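Local coordinates for protein probable dipeptidase (Pseudomonas aeruginosa, PDB 3B40) that probably hydrolyses dipeptides as a metal-dependent peptidase of the membrane dipeptidase family, at residues H19-V31 against R57-G69. The protein carries 11 engineered substitutions. Sequence-based numbering, arbitrary orientation.
Sequences HERILSFDSRITV and RGRLSGAALAIFG. Engineered in segment 19-31: Val31 (natural residue Ile). With CD (cadmium ion), chain B.
Arg59, Ser24 and Ala64 lose the most surface where 19-31 meets 57-69 and the two parallel strands of a beta-alpha-beta unit lie side by side in the TIM-barrel-type sheet of this M19 family protein. Strand 25-29 pairs with strand 62-68 after a crossover through helix 52-58, and strand 131-138 flanks the latter strand on its other side.

Arg59, with positive phi, is the C-prime residue of the Schellman motif ending that helix. Its chain bends at chi2 and chi3 and folds back over the His19-Glu20 backbone, which puts one guanidinium face above His19 O, 3.9 Å from the plane and over its centre. Water 2 bridges Arg59 NH1 and Glu20 O at the guanidinium edge, while the Glu20 carboxylate itself chelates cadmium through both oxygens, with Glu17 as a further ligand.

Beside Arg59, two serines exchange hydrogen bonds. Ser24 N donates to Ser61 OG (3.1 Å, 161°), and Ser61 N donates to Ser24 OG. A chi1 of 46° places Ser24 OG between its own backbone N and carbonyl carbon, within 3.1 Å of Ser61 N.

Parallel pairing follows, through Asp26: Asp26 N donates to Gly62 O, and Ala64 N to Asp26 O (2.9 Å, 160°). The Asp26 carboxylate closes an Asx turn by accepting Arg28 N at OD1, where the chain turns a corner, and OD2 bonds Ser358. Phe25 lies obliquely against the Ala63-Ala64 peptide, with CZ 3.7 Å from Ala64 CB, and its ring also meets Phe400. Beyond the corner, the side chains of Ile29 and Leu65 lie side by side, pointing the same way, and CG2 of the engineered Val31 reaches Leu65 CB at 3.6 Å. Water 4 joins the chains here, accepting from Val31 N and donating to Ala66 O at 2.7 Å.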
loop_
_atom_site.group_PDB
_atom_site.type_symbol
_atom_site.label_atom_id
_atom_site.label_comp_id
_atom_site.label_asym_id
_atom_site.label_seq_id
_atom_site.Cartn_x
_atom_site.Cartn_y
_atom_site.Cartn_z
ATOM N N HIS A 19 -6.874 -17.304 14.977
ATOM C CA HIS A 19 -5.646 -16.513 15.058
ATOM C C HIS A 19 -4.650 -16.943 16.115
ATOM O O HIS A 19 -3.537 -16.401 16.145
ATOM C CB HIS A 19 -5.946 -15.028 15.181
ATOM C CG HIS A 19 -6.428 -14.419 13.907
ATOM N ND1 HIS A 19 -5.568 -14.032 12.899
ATOM C CD2 HIS A 19 -7.675 -14.143 13.467
ATOM C CE1 HIS A 19 -6.269 -13.527 11.898
ATOM N NE2 HIS A 19 -7.550 -13.584 12.215
ATOM N N GLU A 20 -5.034 -17.903 16.970
ATOM C CA GLU A 20 -4.079 -18.652 17.802
ATOM C C GLU A 20 -3.207 -19.554 16.937
ATOM O O GLU A 20 -2.129 -20.009 17.370
ATOM C CB GLU A 20 -4.838 -19.583 18.773
ATOM C CG GLU A 20 -5.424 -18.882 19.992
ATOM C CD GLU A 20 -6.230 -19.845 20.859
ATOM O OE1 GLU A 20 -6.132 -21.080 20.692
ATOM O OE2 GLU A 20 -6.959 -19.376 21.708
ATOM N N ARG A 21 -3.700 -19.841 15.729
ATOM C CA ARG A 21 -3.113 -20.878 14.897
ATOM C C ARG A 21 -2.571 -20.374 13.551
ATOM O O ARG A 21 -1.614 -20.931 13.058
ATOM C CB ARG A 21 -4.128 -21.993 14.639
ATOM C CG ARG A 21 -4.354 -22.884 15.870
ATOM C CD ARG A 21 -5.635 -23.717 15.814
ATOM N NE ARG A 21 -5.726 -24.430 17.096
ATOM C CZ ARG A 21 -6.249 -23.918 18.208
ATOM N NH1 ARG A 21 -6.212 -24.621 19.336
ATOM N NH2 ARG A 21 -6.811 -22.712 18.187
ATOM N N ILE A 22 -3.238 -19.407 12.923
ATOM C CA ILE A 22 -2.883 -19.029 11.522
ATOM C C ILE A 22 -1.927 -17.862 11.511
ATOM O O ILE A 22 -1.842 -17.127 12.505
ATOM C CB ILE A 22 -4.124 -18.727 10.610
ATOM C CG1 ILE A 22 -4.840 -17.418 11.022
ATOM C CG2 ILE A 22 -5.058 -19.922 10.573
ATOM C CD1 ILE A 22 -5.889 -16.888 9.954
ATOM N N LEU A 23 -1.179 -17.740 10.414
ATOM C CA LEU A 23 -0.327 -16.591 10.144
ATOM C C LEU A 23 -1.178 -15.503 9.538
ATOM O O LEU A 23 -2.101 -15.787 8.756
ATOM C CB LEU A 23 0.747 -16.912 9.098
ATOM C CG LEU A 23 1.700 -18.067 9.315
ATOM C CD1 LEU A 23 2.757 -18.115 8.203
ATOM C CD2 LEU A 23 2.347 -17.930 10.694
ATOM N N SER A 24 -0.816 -14.264 9.857
ATOM C CA SER A 24 -1.501 -13.108 9.326
ATOM C C SER A 24 -0.413 -12.135 8.827
ATOM O O SER A 24 0.653 -12.028 9.413
ATOM C CB SER A 24 -2.373 -12.471 10.392
ATOM O OG SER A 24 -1.669 -12.364 11.598
ATOM N N PHE A 25 -0.678 -11.473 7.712
ATOM C CA PHE A 25 0.327 -10.668 7.046
ATOM C C PHE A 25 -0.381 -9.493 6.421
ATOM O O PHE A 25 -1.403 -9.666 5.776
ATOM C CB PHE A 25 1.074 -11.474 5.984
ATOM C CG PHE A 25 2.019 -10.646 5.146
ATOM C CD1 PHE A 25 3.149 -10.057 5.714
ATOM C CD2 PHE A 25 1.749 -10.414 3.798
ATOM C CE1 PHE A 25 4.030 -9.282 4.933
ATOM C CE2 PHE A 25 2.641 -9.645 3.007
ATOM C CZ PHE A 25 3.765 -9.085 3.580
ATOM N N ASP A 26 0.164 -8.297 6.651
ATOM C CA ASP A 26 -0.402 -7.053 6.115
ATOM C C ASP A 26 0.633 -6.474 5.146
ATOM O O ASP A 26 1.719 -6.076 5.560
ATOM C CB ASP A 26 -0.688 -6.103 7.280
ATOM C CG ASP A 26 -1.286 -4.757 6.838
ATOM O OD1 ASP A 26 -1.133 -4.342 5.665
ATOM O OD2 ASP A 26 -1.898 -4.095 7.694
ATOM N N SER A 27 0.295 -6.446 3.856
ATOM C CA SER A 27 1.258 -6.110 2.821
ATOM C C SER A 27 1.534 -4.630 2.698
ATOM O O SER A 27 2.259 -4.220 1.794
ATOM C CB SER A 27 0.840 -6.701 1.450
ATOM O OG SER A 27 -0.485 -6.315 1.135
ATOM N N ARG A 28 0.957 -3.804 3.578
ATOM C CA ARG A 28 1.186 -2.358 3.470
ATOM C C ARG A 28 0.947 -1.554 4.762
ATOM O O ARG A 28 -0.175 -1.188 5.093
ATOM C CB ARG A 28 0.401 -1.775 2.278
ATOM C CG ARG A 28 0.497 -0.265 2.136
ATOM C CD ARG A 28 1.792 0.136 1.466
ATOM N NE ARG A 28 1.804 1.584 1.230
ATOM C CZ ARG A 28 2.806 2.393 1.575
ATOM N NH1 ARG A 28 3.907 1.901 2.173
ATOM N NH2 ARG A 28 2.688 3.691 1.318
ATOM N N ILE A 29 2.031 -1.328 5.488
ATOM C CA ILE A 29 2.087 -0.412 6.614
ATOM C C ILE A 29 3.278 0.529 6.433
ATOM O O ILE A 29 4.381 0.123 6.043
ATOM C CB ILE A 29 2.177 -1.150 7.995
ATOM C CG1 ILE A 29 1.027 -2.149 8.127
ATOM C CG2 ILE A 29 2.219 -0.118 9.199
ATOM C CD1 ILE A 29 1.039 -2.990 9.409
ATOM N N THR A 30 3.017 1.806 6.657
ATOM C CA THR A 30 4.041 2.815 6.485
ATOM C C THR A 30 4.847 2.910 7.751
ATOM O O THR A 30 4.300 2.788 8.861
ATOM C CB THR A 30 3.411 4.188 6.140
ATOM O OG1 THR A 30 2.896 4.119 4.826
ATOM C CG2 THR A 30 4.422 5.343 6.224
ATOM N N VAL A 31 6.149 3.112 7.582
ATOM C CA VAL A 31 7.062 3.433 8.702
ATOM C C VAL A 31 7.140 4.974 8.853
ATOM O O VAL A 31 7.642 5.660 7.942
ATOM C CB VAL A 31 8.500 2.873 8.428
ATOM C CG1 VAL A 31 9.444 3.098 9.646
ATOM C CG2 VAL A 31 8.469 1.407 8.006
ATOM N N ARG A 57 -1.307 -8.254 20.620
ATOM C CA ARG A 57 -2.722 -8.300 20.991
ATOM C C ARG A 57 -3.586 -8.850 19.858
ATOM O O ARG A 57 -4.477 -9.676 20.090
ATOM C CB ARG A 57 -3.234 -6.895 21.305
ATOM C CG ARG A 57 -3.660 -6.670 22.743
ATOM C CD ARG A 57 -4.496 -5.394 22.854
ATOM N NE ARG A 57 -3.709 -4.177 22.667
ATOM C CZ ARG A 57 -4.154 -3.085 22.035
ATOM N NH1 ARG A 57 -5.374 -3.046 21.513
ATOM N NH2 ARG A 57 -3.383 -2.022 21.923
ATOM N N GLY A 58 -3.353 -8.355 18.644
ATOM C CA GLY A 58 -4.122 -8.790 17.502
ATOM C C GLY A 58 -3.642 -10.121 16.994
ATOM O O GLY A 58 -4.369 -10.781 16.272
ATOM N N ARG A 59 -2.409 -10.516 17.346
ATOM C CA ARG A 59 -1.787 -11.731 16.765
ATOM C C ARG A 59 -1.381 -11.559 15.293
ATOM O O ARG A 59 -1.379 -12.525 14.543
ATOM C CB ARG A 59 -2.696 -12.986 16.893
ATOM C CG ARG A 59 -3.218 -13.305 18.303
ATOM C CD ARG A 59 -2.082 -13.553 19.297
ATOM N NE ARG A 59 -1.135 -14.595 18.871
ATOM C CZ ARG A 59 -1.176 -15.878 19.251
ATOM N NH1 ARG A 59 -0.250 -16.708 18.802
ATOM N NH2 ARG A 59 -2.110 -16.341 20.101
ATOM N N LEU A 60 -1.061 -10.328 14.877
ATOM C CA LEU A 60 -0.482 -10.086 13.545
ATOM C C LEU A 60 0.901 -10.679 13.520
ATOM O O LEU A 60 1.725 -10.299 14.348
ATOM C CB LEU A 60 -0.365 -8.575 13.294
ATOM C CG LEU A 60 0.103 -8.202 11.873
ATOM C CD1 LEU A 60 -0.794 -8.775 10.779
ATOM C CD2 LEU A 60 0.253 -6.686 11.709
ATOM N N SER A 61 1.163 -11.590 12.586
ATOM C CA SER A 61 2.467 -12.260 12.518
ATOM C C SER A 61 3.545 -11.370 11.905
ATOM O O SER A 61 4.726 -11.471 12.257
ATOM C CB SER A 61 2.382 -13.566 11.720
ATOM O OG SER A 61 1.261 -14.333 12.158
ATOM N N GLY A 62 3.147 -10.549 10.940
ATOM C CA GLY A 62 4.144 -9.712 10.279
ATOM C C GLY A 62 3.523 -8.768 9.277
ATOM O O GLY A 62 2.304 -8.748 9.114
ATOM N N ALA A 63 4.359 -7.947 8.640
ATOM C CA ALA A 63 3.877 -6.899 7.727
ATOM C C ALA A 63 4.981 -6.461 6.789
ATOM O O ALA A 63 6.165 -6.567 7.131
ATOM C CB ALA A 63 3.394 -5.689 8.515
ATOM N N ALA A 64 4.597 -5.945 5.615
ATOM C CA ALA A 64 5.589 -5.395 4.687
ATOM C C ALA A 64 5.724 -3.910 5.012
ATOM O O ALA A 64 4.757 -3.158 4.928
ATOM C CB ALA A 64 5.189 -5.638 3.226
ATOM N N LEU A 65 6.927 -3.526 5.448
ATOM C CA LEU A 65 7.254 -2.139 5.768
ATOM C C LEU A 65 8.221 -1.592 4.728
ATOM O O LEU A 65 9.327 -2.116 4.543
ATOM C CB LEU A 65 7.890 -2.048 7.156
ATOM C CG LEU A 65 7.096 -2.799 8.251
ATOM C CD1 LEU A 65 7.860 -2.729 9.563
ATOM C CD2 LEU A 65 5.701 -2.239 8.443
ATOM N N ALA A 66 7.813 -0.504 4.103
ATOM C CA ALA A 66 8.461 -0.038 2.901
ATOM C C ALA A 66 9.561 0.975 3.200
ATOM O O ALA A 66 9.367 1.902 3.987
ATOM C CB ALA A 66 7.432 0.579 1.962
ATOM N N ILE A 67 10.690 0.775 2.527
ATOM C CA ILE A 67 11.690 1.792 2.312
ATOM C C ILE A 67 11.086 2.753 1.297
ATOM O O ILE A 67 10.923 2.410 0.107
ATOM C CB ILE A 67 12.982 1.173 1.696
ATOM C CG1 ILE A 67 13.573 0.050 2.585
ATOM C CG2 ILE A 67 13.987 2.277 1.331
ATOM C CD1 ILE A 67 13.834 0.347 4.079
ATOM N N PHE A 68 10.754 3.947 1.766
ATOM C CA PHE A 68 9.986 4.911 0.963
ATOM C C PHE A 68 10.654 6.280 1.016
ATOM O O PHE A 68 11.130 6.709 2.082
ATOM C CB PHE A 68 8.559 5.015 1.526
ATOM C CG PHE A 68 7.688 6.042 0.835
ATOM C CD1 PHE A 68 7.004 5.712 -0.321
ATOM C CD2 PHE A 68 7.515 7.328 1.378
ATOM C CE1 PHE A 68 6.187 6.654 -0.971
ATOM C CE2 PHE A 68 6.700 8.280 0.728
ATOM C CZ PHE A 68 6.042 7.928 -0.447
ATOM N N GLY A 69 10.726 6.940 -0.139
ATOM C CA GLY A 69 10.966 8.378 -0.197
ATOM C C GLY A 69 10.151 8.958 -1.348
ATOM O O GLY A 69 9.776 8.233 -2.275
HETATM CD CD CD B . -7.814 -21.665 22.285
HETATM O O HOH W 1 -2.589 -14.562 13.106
HETATM O O HOH W 2 -1.096 -19.488 19.751
HETATM O O HOH W 3 4.678 -2.631 1.595
HETATM O O HOH W 4 7.218 3.219 4.846
#